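Local coordinates for CRISPR-associated protein, Cse1 family (Acidimicrobium ferrooxidans, PDB 4H3T) that probably serves as the large subunit of a type I-E CRISPR Cascade complex, helping it to recognise invading DNA, at residues W98-F102 / A236-P241; L63-I67 / A90-F95; F112-E118 / Q261-L267. The protein carries 1 engineered substitution. All coordinates share one frame; numbering follows the deposited sequence.

Interaction 1: W98-F102 / A236-P241; sequences WRHRF and AWERDP
R101 reaches across to the loop at 236-241 and brings its guanidinium against two backbone carbonyls, one at its end and one over a face. The end of the group takes R239 O: NH1 (2.9 Å) and NH2 (2.8 Å) both donate to this one oxygen, which lies close to the guanidinium plane. W237 O sits over the centre of one face instead, 3.1 Å from R101 CZ, too far from the directions of the N-H bonds to be hydrogen-bonded. R101 CG itself lies 3.3 Å from W237 O, and the bends at chi2 and chi3 bring the guanidinium back over the same oxygen. Replacing the arginine by an alanine would probably leave R239 O without its two donors here and the turn at 236-239 less firmly tied to the 3-10 segment.

Next to the arginine, the carboxylate of E238 is stacked on the indole of W98, their planes 19° apart. E238 CG makes a CH-pi contact over the six-membered ring, 3.6 Å from its centroid, while E238 OE2 goes on to R66 and the hydroxyl of Y94. The third pair is aromatic. F102 turns its edge to the face of the W237 indole, with the planes at 50° and F102 CZ 3.5 Å from W237 CE2. With chi1 at 59°, W237 CG lies between its own backbone N and carbonyl carbon, which sets the indole face against F102; the buried NE1 donates to the hydroxyl of Y94.

Two chain-distant loops are thus joined by an arginine bonded to a backbone carbonyl, a carboxylate-indole stack and an edge-to-face aromatic pair, where the 3-10 turn following helix 88-98 meets the loop leading to strand 248-249 in the Cse1 family region.

Interaction 2: L63-I67 / A90-F95; sequences LAYRI and AIDDYF
I67 enters the surface of helix 90-95 as a knob into a hole, filling the hollow among A90, I91, Y94 and F95. This is helix-to-helix packing at a steep angle: the short segments of helices 52-68 and 88-98 cross at 100°, with I67 as the knob. Each branch of I67 has its own wall. Placed anti to the carbonyl carbon (chi1 -72°), I67 CG1 rests 3.7 Å from Y94 CG. CG2 drops toward the start of the segment, 4.0 Å from A90 CB and close to the side chain of I91, while I67 CD1 comes within 4.2 Å of F95 CE2.

The tyrosine ring forms the main bump on the other side. Swung back with CG anti to its backbone N (chi1 -174°), Y94 pushes its ring into the groove between L63 and R66. L63 CD1 touches Y94 CE2 at 3.4 Å on one flank, and R66 CB meets Y94 CE1 at 3.5 Å on the other. L63 CD1 also touches the far end of the F95 ring, at CZ, 3.9 Å away. The polar ends of R66 and Y94 run beyond this apolar patch to E238, and L32 and F36 of helix 32-37 lie against L63.

At the margin, one water donates to both I67 O (2.8 Å) and A90 O (3.0 Å).

Interaction 3: F112-E118 / Q261-L267; sequences FQVADLE and QGRRIRL
The amide of Q261 stands over the ring of F112, with NE2 above its centre and 3.5 Å from F112 CD1; the amide and ring planes are 66° apart, and NE2 is hydrogen-bonded to T259 O. The guanidinium of R266 has A115 O over the centre of one face, 3.2 Å from R266 CZ and not hydrogen-bonded to it. L117 O sits at the edge and accepts from R266 NH1 (3.0 Å). An extended chain from CG to NE carries R266 along the type I beta turn V114-L117 to reach it.

Between these ends the loop lines the edge of strand 263-272, whose other edge pairs antiparallel with strand 275-289 in a mixed sheet. Only V114 N gives a direct backbone bond, to I265 O at 3.1 Å. The Q113 side chain, extended beyond CG, supplies the next: its OE1 accepts from L267 N (3.0 Å, 165° at the hydrogen), while its NE2 is held by L104 O and F111 O. One water links F112 O to I265 N. L117 CD2 packs over the strand backbone, 3.5 Å from R264 O, and V114 CG2 touches R264 CD at 3.6 Å.

How the interactions relate
Interaction 1 is the middle member, its centre about 13 Å from that of each of the others, whereas the centres of interactions 2 and 3 lie about 24 Å apart and their nearest atoms about 9 Å. The Y94 hydroxyl of interaction 2 ties into interaction 1 twice, probably hydrogen-bonded to E238 OE2 (2.7 Å) and W237 NE1 (2.8 Å). F102 CE2 also packs on F95 CE1 at 4.0 Å. Toward interaction 3, W237 CE3 meets F112 CE1 at 3.9 Å and A236 CB meets Q261 NE2 at 3.8 Å. Glycerol, probably from the crystallisation liquor, is bound at R101 and at the backbone of F112 and Q113.

Interaction 1: W98-F102 / A236-P241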
loop_
_atom_site.group_PDB
_atom_site.type_symbol
_atom_site.label_atom_id
_atom_site.label_comp_id
_atom_site.label_asym_id
_atom_site.label_seq_id
_atom_site.Cartn_x
_atom_site.Cartn_y
_atom_site.Cartn_z
ATOM N N TRP A 98 6.540 -27.072 -12.860
ATOM C CA TRP A 98 6.915 -25.757 -13.356
ATOM C C TRP A 98 8.279 -25.264 -12.977
ATOM O O TRP A 98 8.644 -24.137 -13.397
ATOM C CB TRP A 98 5.871 -24.758 -12.830
ATOM C CG TRP A 98 4.522 -24.985 -13.458
ATOM C CD1 TRP A 98 3.441 -25.591 -12.896
ATOM C CD2 TRP A 98 4.193 -24.768 -14.830
ATOM N NE1 TRP A 98 2.429 -25.705 -13.816
ATOM C CE2 TRP A 98 2.862 -25.207 -15.017
ATOM C CE3 TRP A 98 4.902 -24.253 -15.927
ATOM C CZ2 TRP A 98 2.216 -25.120 -16.250
ATOM C CZ3 TRP A 98 4.265 -24.178 -17.150
ATOM C CH2 TRP A 98 2.932 -24.584 -17.303
ATOM N N ARG A 99 9.067 -26.039 -12.253
ATOM C CA ARG A 99 10.339 -25.450 -11.824
ATOM C C ARG A 99 11.307 -25.146 -12.972
ATOM O O ARG A 99 12.131 -24.267 -12.779
ATOM C CB ARG A 99 11.032 -26.226 -10.743
ATOM C CG ARG A 99 11.675 -27.465 -11.183
ATOM C CD ARG A 99 11.965 -28.359 -9.990
ATOM N NE ARG A 99 12.936 -27.778 -9.054
ATOM C CZ ARG A 99 13.408 -28.396 -7.966
ATOM N NH1 ARG A 99 12.980 -29.612 -7.640
ATOM N NH2 ARG A 99 14.311 -27.801 -7.196
ATOM N N HIS A 100 11.102 -25.694 -14.186
ATOM C CA HIS A 100 11.904 -25.298 -15.362
ATOM C C HIS A 100 11.644 -23.795 -15.728
ATOM O O HIS A 100 12.385 -23.187 -16.512
ATOM C CB HIS A 100 11.588 -26.227 -16.561
ATOM C CG HIS A 100 10.187 -26.060 -17.108
ATOM N ND1 HIS A 100 9.077 -26.615 -16.461
ATOM C CD2 HIS A 100 9.767 -25.468 -18.257
ATOM C CE1 HIS A 100 8.019 -26.295 -17.198
ATOM N NE2 HIS A 100 8.374 -25.579 -18.276
ATOM N N ARG A 101 10.621 -23.194 -15.128
ATOM C CA ARG A 101 10.285 -21.782 -15.327
ATOM C C ARG A 101 10.661 -20.882 -14.155
ATOM O O ARG A 101 10.492 -19.660 -14.295
ATOM C CB ARG A 101 8.795 -21.646 -15.632
ATOM C CG ARG A 101 8.362 -22.371 -16.912
ATOM C CD ARG A 101 8.982 -21.790 -18.201
ATOM N NE ARG A 101 8.595 -20.372 -18.417
ATOM C CZ ARG A 101 7.575 -19.939 -19.147
ATOM N NH1 ARG A 101 6.767 -20.808 -19.773
ATOM N NH2 ARG A 101 7.331 -18.641 -19.246
ATOM N N PHE A 102 11.202 -21.447 -13.047
ATOM C CA PHE A 102 11.605 -20.696 -11.865
ATOM C C PHE A 102 13.110 -20.507 -11.736
ATOM O O PHE A 102 13.561 -20.070 -10.689
ATOM C CB PHE A 102 11.068 -21.370 -10.604
ATOM C CG PHE A 102 9.607 -21.059 -10.434
ATOM C CD1 PHE A 102 9.198 -19.870 -9.854
ATOM C CD2 PHE A 102 8.638 -21.958 -10.861
ATOM C CE1 PHE A 102 7.851 -19.561 -9.750
ATOM C CE2 PHE A 102 7.290 -21.643 -10.781
ATOM C CZ PHE A 102 6.902 -20.457 -10.196
ATOM N N ALA A 236 2.399 -15.508 -15.324
ATOM C CA ALA A 236 3.375 -15.234 -16.363
ATOM C C ALA A 236 4.300 -16.429 -16.678
ATOM O O ALA A 236 4.598 -16.652 -17.857
ATOM C CB ALA A 236 4.199 -14.009 -16.011
ATOM N N TRP A 237 4.730 -17.161 -15.658
ATOM C CA TRP A 237 5.643 -18.310 -15.821
ATOM C C TRP A 237 4.946 -19.533 -16.397
ATOM O O TRP A 237 5.653 -20.438 -16.769
ATOM C CB TRP A 237 6.371 -18.696 -14.515
ATOM C CG TRP A 237 5.459 -19.064 -13.414
ATOM C CD1 TRP A 237 4.755 -20.232 -13.263
ATOM C CD2 TRP A 237 5.010 -18.183 -12.387
ATOM N NE1 TRP A 237 4.012 -20.174 -12.129
ATOM C CE2 TRP A 237 4.096 -18.900 -11.599
ATOM C CE3 TRP A 237 5.339 -16.873 -12.022
ATOM C CZ2 TRP A 237 3.472 -18.333 -10.497
ATOM C CZ3 TRP A 237 4.710 -16.316 -10.930
ATOM C CH2 TRP A 237 3.836 -17.076 -10.142
ATOM N N GLU A 238 3.605 -19.563 -16.532
ATOM C CA GLU A 238 2.902 -20.632 -17.235
ATOM C C GLU A 238 2.639 -20.200 -18.633
ATOM O O GLU A 238 2.264 -21.005 -19.432
ATOM C CB GLU A 238 1.572 -21.015 -16.550
ATOM C CG GLU A 238 1.800 -21.656 -15.193
ATOM C CD GLU A 238 0.552 -22.273 -14.624
ATOM O OE1 GLU A 238 -0.291 -22.756 -15.404
ATOM O OE2 GLU A 238 0.408 -22.263 -13.385
ATOM N N ARG A 239 2.788 -18.920 -18.946
ATOM C CA ARG A 239 2.541 -18.444 -20.313
ATOM C C ARG A 239 3.836 -18.562 -21.137
ATOM O O ARG A 239 4.926 -18.786 -20.605
ATOM C CB ARG A 239 2.015 -16.987 -20.231
ATOM C CG ARG A 239 0.710 -16.906 -19.441
ATOM C CD ARG A 239 0.412 -15.492 -18.859
ATOM N NE ARG A 239 -0.536 -14.818 -19.728
ATOM C CZ ARG A 239 -1.858 -14.838 -19.608
ATOM N NH1 ARG A 239 -2.616 -14.223 -20.499
ATOM N NH2 ARG A 239 -2.430 -15.434 -18.572
ATOM N N ASP A 240 3.705 -18.454 -22.426
ATOM C CA ASP A 240 4.873 -18.399 -23.287
ATOM C C ASP A 240 5.776 -17.226 -22.863
ATOM O O ASP A 240 5.251 -16.144 -22.534
ATOM C CB ASP A 240 4.483 -18.164 -24.735
ATOM C CG ASP A 240 3.756 -19.307 -25.403
ATOM O OD1 ASP A 240 3.869 -20.451 -24.908
ATOM O OD2 ASP A 240 3.050 -19.049 -26.388
ATOM N N PRO A 241 7.085 -17.437 -22.862
ATOM C CA PRO A 241 7.988 -16.343 -22.525
ATOM C C PRO A 241 7.795 -15.170 -23.483
ATOM O O PRO A 241 7.507 -15.366 -24.663
ATOM C CB PRO A 241 9.399 -16.957 -22.686
ATOM C CG PRO A 241 9.187 -18.215 -23.434
ATOM C CD PRO A 241 7.818 -18.670 -23.223
#

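Interaction 2: L63-I67 / A90-F95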
loop_
_atom_site.group_PDB
_atom_site.type_symbol
_atom_site.label_atom_id
_atom_site.label_comp_id
_atom_site.label_asym_id
_atom_site.label_seq_id
_atom_site.Cartn_x
_atom_site.Cartn_y
_atom_site.Cartn_z
ATOM N N LEU A 63 0.645 -17.772 -7.110
ATOM C CA LEU A 63 1.151 -19.164 -6.962
ATOM C C LEU A 63 0.162 -20.024 -6.122
ATOM O O LEU A 63 -0.127 -21.166 -6.492
ATOM C CB LEU A 63 2.463 -18.979 -6.248
ATOM C CG LEU A 63 3.635 -19.914 -6.315
ATOM C CD1 LEU A 63 3.624 -20.881 -7.560
ATOM C CD2 LEU A 63 4.883 -19.051 -6.271
ATOM N N ALA A 64 -0.427 -19.441 -5.042
ATOM C CA ALA A 64 -1.413 -20.153 -4.211
ATOM C C ALA A 64 -2.632 -20.591 -5.013
ATOM O O ALA A 64 -3.003 -21.761 -4.915
ATOM C CB ALA A 64 -1.844 -19.304 -3.039
ATOM N N TYR A 65 -3.228 -19.691 -5.845
ATOM C CA TYR A 65 -4.390 -20.077 -6.665
ATOM C C TYR A 65 -4.077 -21.254 -7.597
ATOM O O TYR A 65 -4.940 -22.130 -7.845
ATOM C CB TYR A 65 -4.877 -18.886 -7.502
ATOM C CG TYR A 65 -5.713 -17.900 -6.748
ATOM C CD1 TYR A 65 -7.011 -18.221 -6.342
ATOM C CD2 TYR A 65 -5.291 -16.579 -6.602
ATOM C CE1 TYR A 65 -7.849 -17.262 -5.767
ATOM C CE2 TYR A 65 -6.111 -15.619 -6.046
ATOM C CZ TYR A 65 -7.393 -15.958 -5.619
ATOM O OH TYR A 65 -8.162 -14.976 -5.008
ATOM N N ARG A 66 -2.833 -21.296 -8.111
ATOM C CA ARG A 66 -2.417 -22.366 -9.033
ATOM C C ARG A 66 -2.102 -23.638 -8.282
ATOM O O ARG A 66 -2.452 -24.728 -8.781
ATOM C CB ARG A 66 -1.215 -21.946 -9.905
ATOM C CG ARG A 66 -1.445 -20.738 -10.834
ATOM C CD ARG A 66 -2.626 -20.989 -11.775
ATOM N NE ARG A 66 -2.298 -22.051 -12.726
ATOM C CZ ARG A 66 -3.168 -22.732 -13.466
ATOM N NH1 ARG A 66 -4.479 -22.526 -13.333
ATOM N NH2 ARG A 66 -2.740 -23.618 -14.349
ATOM N N ILE A 67 -1.421 -23.542 -7.117
ATOM C CA ILE A 67 -1.116 -24.763 -6.344
ATOM C C ILE A 67 -2.425 -25.361 -5.812
ATOM O O ILE A 67 -2.612 -26.561 -5.845
ATOM C CB ILE A 67 -0.133 -24.464 -5.178
ATOM C CG1 ILE A 67 1.297 -24.186 -5.678
ATOM C CG2 ILE A 67 -0.133 -25.609 -4.170
ATOM C CD1 ILE A 67 2.180 -23.431 -4.671
ATOM N N ALA A 90 0.596 -31.137 -2.834
ATOM C CA ALA A 90 0.075 -30.188 -3.829
ATOM C C ALA A 90 1.174 -29.226 -4.273
ATOM O O ALA A 90 1.299 -28.894 -5.467
ATOM C CB ALA A 90 -1.088 -29.405 -3.248
ATOM N N ILE A 91 1.973 -28.788 -3.292
ATOM C CA ILE A 91 3.066 -27.837 -3.492
ATOM C C ILE A 91 4.133 -28.477 -4.336
ATOM O O ILE A 91 4.521 -27.913 -5.355
ATOM C CB ILE A 91 3.656 -27.348 -2.124
ATOM C CG1 ILE A 91 2.592 -26.573 -1.288
ATOM C CG2 ILE A 91 4.890 -26.440 -2.373
ATOM C CD1 ILE A 91 2.868 -26.503 0.147
ATOM N N ASP A 92 4.575 -29.683 -3.954
ATOM C CA ASP A 92 5.640 -30.383 -4.687
ATOM C C ASP A 92 5.185 -30.857 -6.080
ATOM O O ASP A 92 5.977 -30.751 -7.004
ATOM C CB ASP A 92 6.231 -31.538 -3.853
ATOM C CG ASP A 92 7.094 -31.024 -2.698
ATOM O OD1 ASP A 92 7.667 -29.897 -2.815
ATOM O OD2 ASP A 92 7.165 -31.706 -1.659
ATOM N N ASP A 93 3.925 -31.247 -6.275
ATOM C CA ASP A 93 3.452 -31.567 -7.630
ATOM C C ASP A 93 3.509 -30.314 -8.533
ATOM O O ASP A 93 3.936 -30.401 -9.678
ATOM C CB ASP A 93 1.997 -32.107 -7.616
ATOM C CG ASP A 93 1.813 -33.483 -7.027
ATOM O OD1 ASP A 93 2.844 -34.200 -6.834
ATOM O OD2 ASP A 93 0.643 -33.843 -6.725
ATOM N N TYR A 94 3.119 -29.154 -8.006
ATOM C CA TYR A 94 3.155 -27.924 -8.812
ATOM C C TYR A 94 4.600 -27.571 -9.187
ATOM O O TYR A 94 4.878 -27.366 -10.366
ATOM C CB TYR A 94 2.456 -26.759 -8.096
ATOM C CG TYR A 94 2.353 -25.522 -8.958
ATOM C CD1 TYR A 94 1.324 -25.375 -9.882
ATOM C CD2 TYR A 94 3.329 -24.543 -8.911
ATOM C CE1 TYR A 94 1.259 -24.266 -10.705
ATOM C CE2 TYR A 94 3.327 -23.480 -9.792
ATOM C CZ TYR A 94 2.269 -23.311 -10.653
ATOM O OH TYR A 94 2.270 -22.204 -11.459
ATOM N N PHE A 95 5.514 -27.509 -8.207
ATOM C CA PHE A 95 6.912 -27.130 -8.505
ATOM C C PHE A 95 7.643 -28.197 -9.304
ATOM O O PHE A 95 8.502 -27.818 -10.098
ATOM C CB PHE A 95 7.694 -26.748 -7.238
ATOM C CG PHE A 95 7.300 -25.399 -6.711
ATOM C CD1 PHE A 95 7.402 -24.266 -7.512
ATOM C CD2 PHE A 95 6.757 -25.260 -5.437
ATOM C CE1 PHE A 95 7.046 -23.022 -7.024
ATOM C CE2 PHE A 95 6.339 -24.003 -4.974
ATOM C CZ PHE A 95 6.427 -22.913 -5.798
HETATM O O HOH W 1 -1.065 -28.414 -7.230
#

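Interaction 3: F112-E118 / Q261-L267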
loop_
_atom_site.group_PDB
_atom_site.type_symbol
_atom_site.label_atom_id
_atom_site.label_comp_id
_atom_site.label_asym_id
_atom_site.label_seq_id
_atom_site.Cartn_x
_atom_site.Cartn_y
_atom_site.Cartn_z
ATOM N N PHE A 112 10.852 -14.118 -15.059
ATOM C CA PHE A 112 10.451 -12.720 -15.183
ATOM C C PHE A 112 11.389 -11.925 -16.084
ATOM O O PHE A 112 11.485 -10.665 -16.001
ATOM C CB PHE A 112 10.305 -12.088 -13.776
ATOM C CG PHE A 112 8.962 -12.235 -13.104
ATOM C CD1 PHE A 112 8.139 -13.329 -13.366
ATOM C CD2 PHE A 112 8.475 -11.238 -12.266
ATOM C CE1 PHE A 112 6.857 -13.404 -12.801
ATOM C CE2 PHE A 112 7.227 -11.352 -11.667
ATOM C CZ PHE A 112 6.464 -12.478 -11.866
ATOM N N GLN A 113 12.073 -12.657 -17.033
ATOM C CA GLN A 113 13.037 -12.043 -17.928
ATOM C C GLN A 113 12.804 -12.452 -19.353
ATOM O O GLN A 113 12.045 -13.391 -19.631
ATOM C CB GLN A 113 14.461 -12.416 -17.489
ATOM C CG GLN A 113 14.878 -11.820 -16.150
ATOM C CD GLN A 113 16.042 -12.571 -15.631
ATOM O OE1 GLN A 113 17.165 -12.416 -16.123
ATOM N NE2 GLN A 113 15.784 -13.577 -14.830
ATOM N N VAL A 114 13.534 -11.777 -20.252
ATOM C CA VAL A 114 13.599 -12.058 -21.702
ATOM C C VAL A 114 15.011 -12.534 -21.970
ATOM O O VAL A 114 15.958 -11.755 -21.854
ATOM C CB VAL A 114 13.243 -10.827 -22.543
ATOM C CG1 VAL A 114 13.361 -11.166 -24.035
ATOM C CG2 VAL A 114 11.843 -10.319 -22.176
ATOM N N ALA A 115 15.162 -13.803 -22.348
ATOM C CA ALA A 115 16.472 -14.421 -22.496
ATOM C C ALA A 115 17.418 -13.733 -23.492
ATOM O O ALA A 115 18.650 -13.740 -23.292
ATOM C CB ALA A 115 16.303 -15.854 -22.954
ATOM N N ASP A 116 16.887 -13.287 -24.618
ATOM C CA ASP A 116 17.765 -12.723 -25.666
ATOM C C ASP A 116 17.658 -11.215 -25.702
ATOM O O ASP A 116 17.926 -10.642 -26.729
ATOM C CB ASP A 116 17.324 -13.322 -27.036
ATOM C CG ASP A 116 17.471 -14.837 -27.091
ATOM O OD1 ASP A 116 18.606 -15.343 -26.822
ATOM O OD2 ASP A 116 16.453 -15.523 -27.362
ATOM N N LEU A 117 17.145 -10.580 -24.666
ATOM C CA LEU A 117 16.984 -9.119 -24.681
ATOM C C LEU A 117 18.302 -8.388 -24.959
ATOM O O LEU A 117 19.300 -8.669 -24.327
ATOM C CB LEU A 117 16.437 -8.606 -23.378
ATOM C CG LEU A 117 15.700 -7.227 -23.415
ATOM C CD1 LEU A 117 14.436 -7.277 -24.264
ATOM C CD2 LEU A 117 15.317 -6.813 -22.008
ATOM N N GLU A 118 18.283 -7.449 -25.868
ATOM C CA GLU A 118 19.440 -6.642 -26.221
ATOM C C GLU A 118 19.062 -5.172 -26.363
ATOM O O GLU A 118 17.961 -4.868 -26.785
ATOM C CB GLU A 118 20.068 -7.107 -27.552
ATOM C CG GLU A 118 20.697 -8.491 -27.461
ATOM C CD GLU A 118 21.292 -8.970 -28.774
ATOM O OE1 GLU A 118 20.773 -8.575 -29.843
ATOM O OE2 GLU A 118 22.268 -9.752 -28.735
ATOM N N GLN A 261 3.959 -8.790 -16.462
ATOM C CA GLN A 261 5.225 -8.376 -17.047
ATOM C C GLN A 261 5.071 -6.965 -17.561
ATOM O O GLN A 261 5.050 -6.703 -18.781
ATOM C CB GLN A 261 5.665 -9.379 -18.128
ATOM C CG GLN A 261 5.733 -10.814 -17.615
ATOM C CD GLN A 261 6.803 -10.998 -16.577
ATOM O OE1 GLN A 261 7.975 -11.101 -16.886
ATOM N NE2 GLN A 261 6.421 -10.976 -15.331
ATOM N N GLY A 262 5.164 -6.026 -16.616
ATOM C CA GLY A 262 5.084 -4.597 -16.904
ATOM C C GLY A 262 6.349 -4.021 -17.499
ATOM O O GLY A 262 6.341 -2.901 -18.007
ATOM N N ARG A 263 7.450 -4.766 -17.403
ATOM C CA ARG A 263 8.741 -4.406 -17.977
ATOM C C ARG A 263 9.284 -5.599 -18.805
ATOM O O ARG A 263 8.629 -6.642 -18.921
ATOM C CB ARG A 263 9.732 -3.986 -16.849
ATOM C CG ARG A 263 9.281 -2.716 -16.049
ATOM C CD ARG A 263 9.457 -1.523 -16.891
ATOM N NE ARG A 263 9.066 -0.256 -16.242
ATOM C CZ ARG A 263 7.859 0.310 -16.276
ATOM N NH1 ARG A 263 6.838 -0.312 -16.847
ATOM N NH2 ARG A 263 7.665 1.494 -15.730
ATOM N N ARG A 264 10.360 -5.333 -19.512
ATOM C CA ARG A 264 11.177 -6.289 -20.223
ATOM C C ARG A 264 12.577 -6.148 -19.623
ATOM O O ARG A 264 13.241 -5.095 -19.755
ATOM C CB ARG A 264 11.164 -6.081 -21.733
ATOM C CG ARG A 264 9.806 -6.339 -22.364
ATOM C CD ARG A 264 9.269 -7.758 -22.167
ATOM N NE ARG A 264 8.007 -7.907 -22.883
ATOM C CZ ARG A 264 6.800 -7.710 -22.398
ATOM N NH1 ARG A 264 6.626 -7.485 -21.107
ATOM N NH2 ARG A 264 5.731 -7.842 -23.185
ATOM N N ILE A 265 12.991 -7.180 -18.917
ATOM C CA ILE A 265 14.228 -7.132 -18.134
ATOM C C ILE A 265 15.101 -8.330 -18.409
ATOM O O ILE A 265 14.620 -9.438 -18.581
ATOM C CB ILE A 265 13.878 -7.038 -16.614
ATOM C CG1 ILE A 265 12.966 -5.794 -16.311
ATOM C CG2 ILE A 265 15.136 -7.028 -15.766
ATOM C CD1 ILE A 265 12.550 -5.654 -14.875
ATOM N N ARG A 266 16.391 -8.106 -18.378
ATOM C CA ARG A 266 17.366 -9.180 -18.471
ATOM C C ARG A 266 18.465 -8.918 -17.476
ATOM O O ARG A 266 19.056 -7.805 -17.491
ATOM C CB ARG A 266 17.940 -9.296 -19.898
ATOM C CG ARG A 266 18.998 -10.395 -20.037
ATOM C CD ARG A 266 19.375 -10.570 -21.488
ATOM N NE ARG A 266 20.452 -11.544 -21.612
ATOM C CZ ARG A 266 21.122 -11.806 -22.729
ATOM N NH1 ARG A 266 20.866 -11.129 -23.840
ATOM N NH2 ARG A 266 22.083 -12.729 -22.732
ATOM N N LEU A 267 18.724 -9.917 -16.596
ATOM C CA LEU A 267 19.864 -9.878 -15.637
ATOM C C LEU A 267 21.076 -10.461 -16.340
ATOM O O LEU A 267 20.927 -11.373 -17.143
ATOM C CB LEU A 267 19.596 -10.696 -14.379
ATOM C CG LEU A 267 18.348 -10.380 -13.589
ATOM C CD1 LEU A 267 18.154 -11.382 -12.449
ATOM C CD2 LEU A 267 18.333 -8.969 -13.031
HETATM O O HOH W 2 11.051 -9.358 -18.433
#